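Local coordinates for DNA ligase (Aquifex aeolicus, PDB 3QWU), which probably acts as an ATP-dependent nucleic acid ligase of the Pab1020 RNA ligase family, binding adenosine and calcium, at residues A[61-64]-A[65-69]; A[229-232]-A[233-237]; A[248-252]-A[253-257]. All coordinates share one frame; numbering follows the deposited sequence.

Interaction 1 (A[61-64]-A[65-69]); sequences FLLE and TGLRE
Leu67 N reaches back to Leu63 O at 3.0 Å and Arg68 N to Glu64 O at 3.1 Å, both nearly straight i to i+4 bonds of a helix, whereas the bond one step earlier, Gly66 N to Leu62 O, is as short at 3.0 Å but bent and weak. Leu62 occupies the N-cap position, so this bent bond belongs to the entry into the helix. Gly66 carries no side chain, and Leu62 O occupies space that a beta carbon there would need.

On one flank Glu64 and Arg68 run alongside each other. Glu64 is extended throughout; Arg68 leaves the backbone in the same direction but folds at chi3 (-81°), which swings the guanidinium back over one turn. Its NH1 then meets Glu64 OE2 at 2.7 Å in a salt bridge with an N-H...O angle of 143°. The approach is to the anti side of OE2, and the two flat groups are turned 66° apart, a single-point bridge: NH2 stays 3.6 Å from Glu64 OE2 and bonds instead to Ala193 O, which gives the guanidinium a second anchor.

This is the first part of helix 63-70, which follows strand 58-60 at the margin of the mixed sheet in the putative adenylation domain. Its leading amides are met by another helix: Leu63 N and Glu64 N each bond to one carboxylate oxygen of Glu268, from helix 254-269.

The apolar flank is carried by Leu63 and Leu67, which lie side by side with CD1 of Leu63 4.0 Å from CD1 of Leu67. Packing is close at the root as well, since Leu67 CG sits 3.2 Å from Leu63 O. Both leucines also rest on Phe218 and on helix 195-210, while Thr65 packs against Ser364 of the second subunit.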
ATOM      1  N   PHE A  61       9.605   9.111 -14.474  1.00 32.70           N
ATOM      2  CA  PHE A  61      10.380   8.692 -13.296  1.00 31.50           C
ATOM      3  C   PHE A  61      11.870   8.846 -13.549  1.00 31.95           C
ATOM      4  O   PHE A  61      12.655   8.926 -12.588  1.00 32.38           O
ATOM      5  CB  PHE A  61      10.081   7.235 -12.948  1.00 31.66           C
ATOM      6  CG  PHE A  61       8.727   7.002 -12.267  1.00 31.68           C
ATOM      7  CD1 PHE A  61       7.530   7.473 -12.828  1.00 30.46           C
ATOM      8  CD2 PHE A  61       8.667   6.238 -11.094  1.00 30.28           C
ATOM      9  CE1 PHE A  61       6.287   7.240 -12.184  1.00 30.58           C
ATOM     10  CE2 PHE A  61       7.447   5.987 -10.440  1.00 30.09           C
ATOM     11  CZ  PHE A  61       6.244   6.488 -10.998  1.00 30.97           C
ATOM     12  N   LEU A  62      12.273   8.861 -14.820  1.00 32.55           N
ATOM     13  CA  LEU A  62      13.696   9.037 -15.182  1.00 33.87           C
ATOM     14  C   LEU A  62      13.722  10.340 -15.907  1.00 33.87           C
ATOM     15  O   LEU A  62      12.970  10.549 -16.846  1.00 34.24           O
ATOM     16  CB  LEU A  62      14.232   7.896 -16.057  1.00 34.11           C
ATOM     17  CG  LEU A  62      14.597   6.609 -15.310  1.00 36.30           C
ATOM     18  CD1 LEU A  62      15.028   5.458 -16.248  1.00 35.28           C
ATOM     19  CD2 LEU A  62      15.707   6.882 -14.304  1.00 35.75           C
ATOM     20  N   LEU A  63      14.501  11.277 -15.412  1.00 34.62           N
ATOM     21  CA  LEU A  63      14.454  12.623 -15.981  1.00 35.26           C
ATOM     22  C   LEU A  63      15.052  12.568 -17.393  1.00 36.37           C
ATOM     23  O   LEU A  63      14.433  12.999 -18.359  1.00 36.61           O
ATOM     24  CB  LEU A  63      15.195  13.614 -15.075  1.00 34.65           C
ATOM     25  CG  LEU A  63      15.239  15.096 -15.401  1.00 36.35           C
ATOM     26  CD1 LEU A  63      13.874  15.684 -15.698  1.00 33.76           C
ATOM     27  CD2 LEU A  63      15.866  15.801 -14.163  1.00 37.02           C
ATOM     28  N   GLU A  64      16.244  12.016 -17.521  1.00 37.39           N
ATOM     29  CA  GLU A  64      16.955  12.105 -18.799  1.00 38.86           C
ATOM     30  C   GLU A  64      16.288  11.269 -19.907  1.00 39.86           C
ATOM     31  O   GLU A  64      15.980  11.786 -21.024  1.00 41.21           O
ATOM     32  CB  GLU A  64      18.395  11.654 -18.652  1.00 39.46           C
ATOM     33  CG  GLU A  64      19.104  11.673 -20.034  1.00 42.75           C
ATOM     34  CD  GLU A  64      20.614  11.709 -19.957  1.00 45.00           C
ATOM     35  OE1 GLU A  64      21.185  11.603 -18.854  1.00 46.32           O
ATOM     36  OE2 GLU A  64      21.244  11.799 -21.026  1.00 49.05           O
ATOM     37  N   THR A  65      16.074   9.987 -19.615  1.00 39.02           N
ATOM     38  CA  THR A  65      15.437   9.101 -20.568  1.00 39.70           C
ATOM     39  C   THR A  65      13.970   9.451 -20.766  1.00 39.28           C
ATOM     40  O   THR A  65      13.436   9.160 -21.786  1.00 39.93           O
ATOM     41  CB  THR A  65      15.565   7.662 -20.092  1.00 40.56           C
ATOM     42  OG1 THR A  65      16.940   7.428 -19.770  1.00 43.45           O
ATOM     43  CG2 THR A  65      15.136   6.695 -21.140  1.00 40.35           C
ATOM     44  N   GLY A  66      13.306  10.062 -19.789  1.00 37.68           N
ATOM     45  CA  GLY A  66      11.918  10.440 -19.962  1.00 37.34           C
ATOM     46  C   GLY A  66      11.763  11.602 -20.930  1.00 38.51           C
ATOM     47  O   GLY A  66      10.912  11.585 -21.836  1.00 37.78           O
ATOM     48  N   LEU A  67      12.601  12.615 -20.734  1.00 38.61           N
ATOM     49  CA  LEU A  67      12.583  13.792 -21.581  1.00 39.96           C
ATOM     50  C   LEU A  67      12.922  13.428 -23.021  1.00 42.01           C
ATOM     51  O   LEU A  67      12.247  13.824 -23.944  1.00 43.37           O
ATOM     52  CB  LEU A  67      13.575  14.819 -21.058  1.00 39.69           C
ATOM     53  CG  LEU A  67      13.169  15.546 -19.785  1.00 37.55           C
ATOM     54  CD1 LEU A  67      14.150  16.688 -19.564  1.00 36.34           C
ATOM     55  CD2 LEU A  67      11.750  16.012 -19.925  1.00 34.75           C
ATOM     56  N   ARG A  68      13.939  12.614 -23.177  1.00 44.68           N
ATOM     57  CA  ARG A  68      14.340  12.063 -24.454  1.00 47.42           C
ATOM     58  C   ARG A  68      13.243  11.202 -25.104  1.00 47.85           C
ATOM     59  O   ARG A  68      13.072  11.227 -26.301  1.00 47.63           O
ATOM     60  CB  ARG A  68      15.626  11.281 -24.236  1.00 48.31           C
ATOM     61  CG  ARG A  68      16.379  10.880 -25.442  1.00 54.19           C
ATOM     62  CD  ARG A  68      17.846  10.535 -25.063  1.00 59.98           C
ATOM     63  NE  ARG A  68      18.612  11.782 -24.946  1.00 64.71           N
ATOM     64  CZ  ARG A  68      19.634  12.014 -24.123  1.00 65.81           C
ATOM     65  NH1 ARG A  68      20.055  11.077 -23.285  1.00 66.00           N
ATOM     66  NH2 ARG A  68      20.239  13.214 -24.152  1.00 66.49           N
ATOM     67  N   GLU A  69      12.477  10.467 -24.314  1.00 47.91           N
ATOM     68  CA  GLU A  69      11.425   9.608 -24.903  1.00 49.21           C
ATOM     69  C   GLU A  69      10.109  10.356 -25.222  1.00 47.94           C
ATOM     70  O   GLU A  69       9.475  10.094 -26.238  1.00 47.78           O
ATOM     71  CB  GLU A  69      11.152   8.402 -23.989  1.00 49.00           C
ATOM     72  CG  GLU A  69      10.025   7.436 -24.421  1.00 53.02           C
ATOM     73  CD  GLU A  69      10.466   6.392 -25.467  1.00 57.95           C
ATOM     74  OE1 GLU A  69      11.573   5.817 -25.374  1.00 61.52           O
ATOM     75  OE2 GLU A  69       9.678   6.125 -26.376  1.00 61.44           O
TER

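Interaction 2 (A[229-232]-A[233-237]); sequences KYIT and SYANL
Thr232 OG1 accepts a bond from Ala235 N at 3.2 Å, with an N-H...O angle of 156°, and so caps the start of helix 233-242. The hydroxyl is placed for this by a chi1 of 59°, which sets OG1 between the backbone N and the carbonyl carbon of its own residue. The same hydroxyl lies within hydrogen-bonding reach of Arg213 O and Glu214 O, and its one proton can serve either of these carbonyls, so the buried oxygen both accepts and donates.

The carbonyl of Thr232 is used too: Asn236 N donates to Thr232 O at 3.0 Å, an almost straight bond of 165°. Tyr234 N, by contrast, finds its acceptor in Asn209 OD1, to which Ser233 OG also makes a weak bond. Three successive amides of the first turn are therefore satisfied, two by Thr232 and one by Asn209.

The side chain of Asn236 crosses that of Ile231 at about a right angle, its OD1 3.6 Å from Ile231 CG2, and OD1 takes a hydrogen bond from Arg261 NH1. The ND2 of Asn236 is 3.1 Å from Thr232 O, but the angle is too poor for a bond. Replacing Asn236 by a leucine would probably leave Arg261 without this acceptor inside the fold. Ile231 CG2 completes the contact against Ala235 CB at 3.7 Å.

A threonine N-cap of this kind marks the junction where strand 227-231 gives way to helix 233-242, in what is probably the nucleotide-binding (adenylation) domain of the ligase, where Lys229 of the same strand lines the adenosine pocket.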
ATOM      1  N   LYS A 229       5.194  15.636 -16.044  1.00 36.11           N
ATOM      2  CA  LYS A 229       5.660  16.239 -14.797  1.00 35.37           C
ATOM      3  C   LYS A 229       6.707  15.360 -14.109  1.00 34.67           C
ATOM      4  O   LYS A 229       6.717  14.119 -14.266  1.00 36.67           O
ATOM      5  CB  LYS A 229       4.492  16.503 -13.852  1.00 34.80           C
ATOM      6  CG  LYS A 229       3.708  15.255 -13.416  1.00 37.84           C
ATOM      7  CD  LYS A 229       2.645  15.656 -12.330  1.00 40.41           C
ATOM      8  CE  LYS A 229       1.327  14.881 -12.453  1.00 42.71           C
ATOM      9  NZ  LYS A 229       1.331  13.467 -11.990  1.00 40.92           N
ATOM     10  N   TYR A 230       7.575  16.002 -13.355  1.00 32.15           N
ATOM     11  CA  TYR A 230       8.588  15.303 -12.603  1.00 31.47           C
ATOM     12  C   TYR A 230       8.679  15.952 -11.220  1.00 31.23           C
ATOM     13  O   TYR A 230       8.656  17.196 -11.118  1.00 29.50           O
ATOM     14  CB  TYR A 230       9.907  15.356 -13.357  1.00 31.41           C
ATOM     15  CG  TYR A 230      11.021  14.705 -12.640  1.00 31.27           C
ATOM     16  CD1 TYR A 230      11.877  15.439 -11.811  1.00 31.13           C
ATOM     17  CD2 TYR A 230      11.242  13.322 -12.776  1.00 32.05           C
ATOM     18  CE1 TYR A 230      12.951  14.798 -11.124  1.00 32.26           C
ATOM     19  CE2 TYR A 230      12.272  12.668 -12.113  1.00 30.88           C
ATOM     20  CZ  TYR A 230      13.133  13.399 -11.273  1.00 33.29           C
ATOM     21  OH  TYR A 230      14.138  12.713 -10.598  1.00 33.84           O
ATOM     22  N   ILE A 231       8.756  15.096 -10.174  1.00 30.53           N
ATOM     23  CA  ILE A 231       8.679  15.502  -8.754  1.00 30.13           C
ATOM     24  C   ILE A 231      10.061  15.341  -8.077  1.00 29.31           C
ATOM     25  O   ILE A 231      10.824  14.414  -8.368  1.00 28.74           O
ATOM     26  CB  ILE A 231       7.595  14.658  -8.025  1.00 29.92           C
ATOM     27  CG1 ILE A 231       6.329  14.576  -8.939  1.00 35.52           C
ATOM     28  CG2 ILE A 231       7.217  15.193  -6.599  1.00 28.93           C
ATOM     29  CD1 ILE A 231       5.310  15.819  -9.071  1.00 31.90           C
ATOM     30  N   THR A 232      10.394  16.264  -7.193  1.00 28.64           N
ATOM     31  CA  THR A 232      11.635  16.163  -6.432  1.00 28.62           C
ATOM     32  C   THR A 232      11.514  15.067  -5.373  1.00 29.43           C
ATOM     33  O   THR A 232      10.415  14.688  -4.964  1.00 28.52           O
ATOM     34  CB  THR A 232      11.964  17.474  -5.747  1.00 29.19           C
ATOM     35  OG1 THR A 232      10.888  17.841  -4.845  1.00 24.78           O
ATOM     36  CG2 THR A 232      12.209  18.601  -6.818  1.00 29.20           C
ATOM     37  N   SER A 233      12.652  14.550  -4.929  1.00 30.48           N
ATOM     38  CA  SER A 233      12.628  13.508  -3.943  1.00 31.34           C
ATOM     39  C   SER A 233      12.140  14.090  -2.647  1.00 31.19           C
ATOM     40  O   SER A 233      11.365  13.425  -1.954  1.00 28.83           O
ATOM     41  CB  SER A 233      13.983  12.876  -3.775  1.00 32.51           C
ATOM     42  OG  SER A 233      14.898  13.873  -3.596  1.00 35.10           O
ATOM     43  N   TYR A 234      12.539  15.345  -2.359  1.00 31.64           N
ATOM     44  CA  TYR A 234      11.994  16.053  -1.197  1.00 31.90           C
ATOM     45  C   TYR A 234      10.466  16.047  -1.144  1.00 30.34           C
ATOM     46  O   TYR A 234       9.856  15.720  -0.111  1.00 29.68           O
ATOM     47  CB  TYR A 234      12.487  17.487  -1.140  1.00 33.23           C
ATOM     48  CG  TYR A 234      11.742  18.371  -0.145  1.00 37.81           C
ATOM     49  CD1 TYR A 234      10.484  18.955  -0.485  1.00 40.19           C
ATOM     50  CD2 TYR A 234      12.281  18.643   1.125  1.00 40.18           C
ATOM     51  CE1 TYR A 234       9.821  19.762   0.405  1.00 40.65           C
ATOM     52  CE2 TYR A 234      11.609  19.455   2.031  1.00 41.15           C
ATOM     53  CZ  TYR A 234      10.401  20.002   1.668  1.00 41.83           C
ATOM     54  OH  TYR A 234       9.739  20.821   2.550  1.00 47.56           O
ATOM     55  N   ALA A 235       9.824  16.388  -2.245  1.00 29.65           N
ATOM     56  CA  ALA A 235       8.372  16.438  -2.233  1.00 28.06           C
ATOM     57  C   ALA A 235       7.797  15.058  -2.126  1.00 28.08           C
ATOM     58  O   ALA A 235       6.770  14.872  -1.519  1.00 30.25           O
ATOM     59  CB  ALA A 235       7.855  17.119  -3.476  1.00 26.85           C
ATOM     60  N   ASN A 236       8.396  14.087  -2.781  1.00 28.88           N
ATOM     61  CA  ASN A 236       7.938  12.724  -2.664  1.00 30.34           C
ATOM     62  C   ASN A 236       8.008  12.234  -1.221  1.00 29.71           C
ATOM     63  O   ASN A 236       7.029  11.732  -0.694  1.00 29.59           O
ATOM     64  CB  ASN A 236       8.758  11.779  -3.587  1.00 31.61           C
ATOM     65  CG  ASN A 236       8.349  11.890  -5.030  1.00 34.96           C
ATOM     66  OD1 ASN A 236       7.145  11.871  -5.341  1.00 44.45           O
ATOM     67  ND2 ASN A 236       9.320  11.943  -5.937  1.00 36.14           N
ATOM     68  N   LEU A 237       9.148  12.462  -0.569  1.00 29.45           N
ATOM     69  CA  LEU A 237       9.273  12.159   0.838  1.00 30.10           C
ATOM     70  C   LEU A 237       8.163  12.831   1.713  1.00 30.40           C
ATOM     71  O   LEU A 237       7.496  12.170   2.492  1.00 30.37           O
ATOM     72  CB  LEU A 237      10.658  12.542   1.329  1.00 29.46           C
ATOM     73  CG  LEU A 237      11.758  11.630   0.830  1.00 30.83           C
ATOM     74  CD1 LEU A 237      13.121  12.282   1.079  1.00 32.54           C
ATOM     75  CD2 LEU A 237      11.636  10.249   1.462  1.00 28.11           C
TER

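Interaction 3 (A[248-252]-A[253-257]); sequences LQLPP and EYYTN
Leu250 sends its two methyl groups to two successive tyrosines, CD2 to Tyr254 and CD1 to Tyr255, crossing each side chain at about a right angle. The fork is set by chi1 of -78°, with CG anti to the carbonyl carbon, and by a chi2 that extends one branch fully. CD2 lies 3.8 Å from Tyr254 CG and 4.2 Å from the centroid of the Tyr254 ring, 29° off the ring normal, an off-centre CH-pi contact. CD1 comes to the phenolic end of the other ring, 3.7 Å from Tyr255 OH and 3.8 Å from Tyr255 CE1.

Pro251 adds a second apolar partner for the first tyrosine. Its CD is 3.5 Å from Tyr254 CD1, and CG of the same proline is nearly as close, so the pyrrolidine ring touches the tyrosine ring at one ortho carbon, CD1, while the leucine methyl sits near the root of the ring. Tyr254 has a chi1 of -131°, away from the staggered positions; at that setting its ring meets both Leu250 and Pro251. Beyond the loop, the ring makes a cation-pi contact with Arg258 and touches Asn243.

The backbone closes the turn loosely: Tyr254 N donates to Pro251 O at 3.4 Å, a weak bond, just as helix 254-269 begins after Glu253 at the N-cap position.

Tyr255 has CG anti to its carbonyl carbon, and its ring meets that of Tyr255 of the second subunit. Leu250 also packs on Thr256 of that subunit. The contact thus joins a proline-containing loop to the first turn of a helix within the C-terminal region of the ligase family, at the dimer interface and close to the calcium ligand Asp239.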
ATOM      1  N   LEU A 248      -5.205   4.801   5.874  1.00 55.49           N
ATOM      2  CA  LEU A 248      -6.186   3.736   5.696  1.00 58.23           C
ATOM      3  C   LEU A 248      -6.943   3.997   4.389  1.00 60.24           C
ATOM      4  O   LEU A 248      -7.418   3.073   3.746  1.00 61.02           O
ATOM      5  CB  LEU A 248      -7.099   3.609   6.926  1.00 58.82           C
ATOM      6  CG  LEU A 248      -6.389   3.271   8.264  1.00 57.98           C
ATOM      7  CD1 LEU A 248      -7.379   3.167   9.415  1.00 57.00           C
ATOM      8  CD2 LEU A 248      -5.567   1.985   8.174  1.00 57.29           C
ATOM      9  N   GLN A 249      -6.940   5.253   3.958  1.00 61.68           N
ATOM     10  CA  GLN A 249      -7.539   5.665   2.691  1.00 63.75           C
ATOM     11  C   GLN A 249      -6.526   5.627   1.515  1.00 64.42           C
ATOM     12  O   GLN A 249      -6.487   6.567   0.729  1.00 64.63           O
ATOM     13  CB  GLN A 249      -8.102   7.116   2.817  1.00 63.62           C
ATOM     14  CG  GLN A 249      -8.536   7.598   4.231  1.00 64.92           C
ATOM     15  CD  GLN A 249      -9.752   6.848   4.831  1.00 69.13           C
ATOM     16  OE1 GLN A 249      -9.618   6.117   5.820  1.00 70.40           O
ATOM     17  NE2 GLN A 249     -10.937   7.063   4.255  1.00 70.91           N
ATOM     18  N   LEU A 250      -5.720   4.567   1.385  1.00 65.89           N
ATOM     19  CA  LEU A 250      -4.629   4.527   0.391  1.00 66.43           C
ATOM     20  C   LEU A 250      -4.948   3.790  -0.888  1.00 68.27           C
ATOM     21  O   LEU A 250      -5.227   2.599  -0.849  1.00 69.96           O
ATOM     22  CB  LEU A 250      -3.398   3.818   0.952  1.00 66.56           C
ATOM     23  CG  LEU A 250      -2.443   4.517   1.919  1.00 66.38           C
ATOM     24  CD1 LEU A 250      -1.338   3.513   2.319  1.00 66.74           C
ATOM     25  CD2 LEU A 250      -1.862   5.824   1.370  1.00 65.12           C
ATOM     26  N   PRO A 251      -4.780   4.445  -2.044  1.00 69.57           N
ATOM     27  CA  PRO A 251      -5.102   3.736  -3.272  1.00 71.02           C
ATOM     28  C   PRO A 251      -4.206   2.505  -3.501  1.00 72.04           C
ATOM     29  O   PRO A 251      -3.163   2.364  -2.822  1.00 71.82           O
ATOM     30  CB  PRO A 251      -4.847   4.793  -4.351  1.00 70.58           C
ATOM     31  CG  PRO A 251      -3.712   5.580  -3.818  1.00 69.36           C
ATOM     32  CD  PRO A 251      -3.987   5.660  -2.317  1.00 69.05           C
ATOM     33  N   PRO A 252      -4.595   1.632  -4.468  1.00 73.70           N
ATOM     34  CA  PRO A 252      -3.874   0.377  -4.760  1.00 74.37           C
ATOM     35  C   PRO A 252      -2.472   0.508  -5.342  1.00 73.88           C
ATOM     36  O   PRO A 252      -1.982  -0.453  -5.907  1.00 74.95           O
ATOM     37  CB  PRO A 252      -4.787  -0.342  -5.774  1.00 75.73           C
ATOM     38  CG  PRO A 252      -6.157   0.307  -5.600  1.00 76.14           C
ATOM     39  CD  PRO A 252      -5.861   1.725  -5.235  1.00 74.51           C
ATOM     40  N   GLU A 253      -1.825   1.662  -5.228  1.00 72.92           N
ATOM     41  CA  GLU A 253      -0.395   1.746  -5.534  1.00 72.07           C
ATOM     42  C   GLU A 253       0.274   2.962  -4.919  1.00 69.80           C
ATOM     43  O   GLU A 253       1.131   3.518  -5.557  1.00 69.96           O
ATOM     44  CB  GLU A 253      -0.140   1.818  -7.062  1.00 72.99           C
ATOM     45  CG  GLU A 253      -0.660   0.682  -7.961  1.00 76.11           C
ATOM     46  CD  GLU A 253      -0.154   0.784  -9.418  1.00 79.44           C
ATOM     47  OE1 GLU A 253       0.673   1.695  -9.718  1.00 81.61           O
ATOM     48  OE2 GLU A 253      -0.579  -0.053 -10.257  1.00 79.46           O
ATOM     49  N   TYR A 254      -0.079   3.425  -3.725  1.00 68.27           N
ATOM     50  CA  TYR A 254       0.759   4.499  -3.131  1.00 66.59           C
ATOM     51  C   TYR A 254       2.203   3.934  -2.886  1.00 65.63           C
ATOM     52  O   TYR A 254       3.182   4.655  -3.081  1.00 65.66           O
ATOM     53  CB  TYR A 254       0.138   5.095  -1.841  1.00 66.30           C
ATOM     54  CG  TYR A 254       0.053   6.627  -1.764  1.00 65.37           C
ATOM     55  CD1 TYR A 254      -0.890   7.356  -2.515  1.00 66.11           C
ATOM     56  CD2 TYR A 254       0.878   7.348  -0.900  1.00 67.07           C
ATOM     57  CE1 TYR A 254      -0.986   8.804  -2.427  1.00 65.62           C
ATOM     58  CE2 TYR A 254       0.810   8.772  -0.812  1.00 66.48           C
ATOM     59  CZ  TYR A 254      -0.121   9.500  -1.573  1.00 66.44           C
ATOM     60  OH  TYR A 254      -0.147  10.897  -1.444  1.00 62.99           O
ATOM     61  N   TYR A 255       2.331   2.641  -2.524  1.00 64.30           N
ATOM     62  CA  TYR A 255       3.641   2.088  -2.143  1.00 62.51           C
ATOM     63  C   TYR A 255       4.494   1.978  -3.347  1.00 61.00           C
ATOM     64  O   TYR A 255       5.464   2.728  -3.506  1.00 60.72           O
ATOM     65  CB  TYR A 255       3.567   0.700  -1.425  1.00 62.94           C
ATOM     66  CG  TYR A 255       3.059   0.875  -0.045  1.00 62.24           C
ATOM     67  CD1 TYR A 255       1.735   0.584   0.259  1.00 61.51           C
ATOM     68  CD2 TYR A 255       3.873   1.423   0.948  1.00 61.97           C
ATOM     69  CE1 TYR A 255       1.235   0.819   1.499  1.00 61.75           C
ATOM     70  CE2 TYR A 255       3.390   1.644   2.211  1.00 62.31           C
ATOM     71  CZ  TYR A 255       2.055   1.338   2.479  1.00 63.20           C
ATOM     72  OH  TYR A 255       1.517   1.565   3.717  1.00 64.04           O
ATOM     73  N   THR A 256       4.133   1.024  -4.192  1.00 59.11           N
ATOM     74  CA  THR A 256       4.865   0.787  -5.399  1.00 58.40           C
ATOM     75  C   THR A 256       5.236   2.120  -6.159  1.00 56.09           C
ATOM     76  O   THR A 256       6.281   2.202  -6.832  1.00 55.19           O
ATOM     77  CB  THR A 256       4.095  -0.244  -6.290  1.00 59.89           C
ATOM     78  OG1 THR A 256       4.502  -0.125  -7.663  1.00 62.88           O
ATOM     79  CG2 THR A 256       2.550  -0.080  -6.184  1.00 61.30           C
ATOM     80  N   ASN A 257       4.403   3.160  -6.002  1.00 52.97           N
ATOM     81  CA  ASN A 257       4.492   4.348  -6.825  1.00 50.32           C
ATOM     82  C   ASN A 257       5.400   5.418  -6.273  1.00 46.76           C
ATOM     83  O   ASN A 257       6.289   5.862  -6.964  1.00 44.54           O
ATOM     84  CB  ASN A 257       3.109   4.928  -7.073  1.00 50.19           C
ATOM     85  CG  ASN A 257       3.062   5.729  -8.312  1.00 50.89           C
ATOM     86  OD1 ASN A 257       3.368   6.924  -8.310  1.00 46.16           O
ATOM     87  ND2 ASN A 257       2.712   5.064  -9.422  1.00 55.32           N
TER

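Interactions 1 and 2 lie on the same side of the chain's centre, their own centres about 15 Å apart, and meet where Phe61 O packs on Tyr230 CE2 at 3.8 Å. Interaction 1 also reaches interaction 3, through Phe61 CE2 and Asn257 O at 3.7 Å, although their centres are about 24 Å apart. Interactions 2 and 3 do not touch, but Arg261 bridges them by bonding both Asn236 and Asn257. Relative to the bound groups, interaction 2 is nearest: the Ala235 side chain is about 4 Å from calcium, that of Tyr254 about 8 Å. Interactions 1 and 3 both contact the second subunit.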